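Local coordinates for protein putative ring-cleaving dioxygenase MhqO (Bacillus subtilis subsp. subtilis, PDB 3OAJ) that probably cleaves the ring of aromatic compounds as an iron(II)-dependent extradiol dioxygenase and may thereby contribute to their breakdown, at residues 288-291 with 292-295. Numbering follows the deposited sequence.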
# COMPACT_ATOMS: atom_id res chain seq x y z
N MET A 288 7.13 17.46 6.53
CA MET A 288 7.22 17.13 7.94
C MET A 288 8.46 16.27 8.17
O MET A 288 8.78 15.41 7.35
CB MET A 288 5.96 16.39 8.41
CG MET A 288 4.66 17.10 8.04
SD MET A 288 4.62 18.87 8.46
CE MET A 288 4.64 18.73 10.24
N LEU A 289 9.15 16.52 9.28
CA LEU A 289 10.39 15.77 9.57
C LEU A 289 10.34 15.02 10.88
O LEU A 289 9.81 15.56 11.85
CB LEU A 289 11.59 16.72 9.59
CG LEU A 289 12.00 17.37 8.27
CD1 LEU A 289 13.16 18.33 8.49
CD2 LEU A 289 12.36 16.35 7.19
N PRO A 290 10.90 13.79 10.92
CA PRO A 290 11.17 13.17 12.22
C PRO A 290 11.97 14.19 13.03
O PRO A 290 12.92 14.78 12.50
CB PRO A 290 11.98 11.93 11.85
CG PRO A 290 11.56 11.57 10.45
CD PRO A 290 11.28 12.91 9.80
N VAL A 291 11.56 14.45 14.27
CA VAL A 291 12.12 15.53 15.10
C VAL A 291 13.65 15.46 15.19
O VAL A 291 14.31 16.50 15.27
CB VAL A 291 11.45 15.61 16.51
CG1 VAL A 291 11.70 14.35 17.34
CG2 VAL A 291 11.89 16.85 17.27
N GLN A 292 14.19 14.25 15.16
CA GLN A 292 15.64 14.02 15.16
C GLN A 292 16.35 14.74 14.00
O GLN A 292 17.53 15.07 14.11
CB GLN A 292 15.97 12.52 15.19
CG GLN A 292 15.25 11.61 14.14
CD GLN A 292 13.86 11.14 14.58
OE1 GLN A 292 13.08 11.90 15.13
NE2 GLN A 292 13.55 9.86 14.34
N TYR A 293 15.62 15.00 12.91
CA TYR A 293 16.21 15.67 11.73
C TYR A 293 15.92 17.17 11.64
O TYR A 293 16.47 17.86 10.77
CB TYR A 293 15.77 14.96 10.44
CG TYR A 293 16.13 13.49 10.43
CD1 TYR A 293 17.45 13.08 10.60
CD2 TYR A 293 15.15 12.52 10.25
CE1 TYR A 293 17.79 11.73 10.61
CE2 TYR A 293 15.47 11.17 10.25
CZ TYR A 293 16.79 10.78 10.43
OH TYR A 293 17.12 9.45 10.42
N GLU A 294 15.09 17.69 12.53
CA GLU A 294 14.74 19.11 12.55
C GLU A 294 15.98 20.04 12.63
O GLU A 294 15.96 21.12 12.04
CB GLU A 294 13.72 19.40 13.66
CG GLU A 294 12.92 20.69 13.52
CD GLU A 294 12.07 20.76 12.25
OE1 GLU A 294 12.10 21.82 11.61
OE2 GLU A 294 11.36 19.78 11.91
N PRO A 295 17.06 19.61 13.33
CA PRO A 295 18.32 20.38 13.29
C PRO A 295 19.08 20.29 11.96
O PRO A 295 20.11 20.95 11.79
CB PRO A 295 19.15 19.76 14.41
CG PRO A 295 18.16 19.10 15.31
CD PRO A 295 17.12 18.58 14.39
O HOH W 1 9.95 17.85 13.34
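The Tyr293 ring meets Pro290 at its rim: CD of the proline lies in the ring plane beside the edge, while CB approaches obliquely, 3.6 Å from Tyr293 CD2. Over one face of the same ring sits CG of Gln292, 3.9 Å above the centre. That methylene gets there because chi1 of 50° sets CG between the backbone N and the carbonyl carbon. A bend at chi2 (-85°) then folds the amide back across the proline, with Gln292 CD 3.4 Å from Pro290 CB. The Tyr293 hydroxyl reaches beyond this cluster to bond with the carbonyl oxygen of Phe41.

Two backbone bonds close the turn. Tyr293 N donates to Pro290 O at 2.7 Å, and Glu294 N donates to Val291 O at 3.1 Å. The glutamate carboxylate turns back to Leu289 through a water, which donates to Leu289 O at 2.7 Å and to Glu294 OE2 at 2.8 Å. The Leu289 and Glu294 side chains cross at about a right angle, with Leu289 CB 3.8 Å from Glu294 OE2. Glu294 OE1 forms a salt bridge with Arg297 in helix 297-303, so the carboxylate links water and guanidinium, and the charge pairing would favour its ionised form.

Leu289 and Pro290 also pack on strand 33-39, the outermost strand at one end of its sheet, and Leu289 and Tyr293 touch Ile300. Consecutive i to i+3 bonds mark a short 3-10 segment; here it joins an extended segment beside the first VOC module's edge strand to the C-terminal helix, away from the metal site.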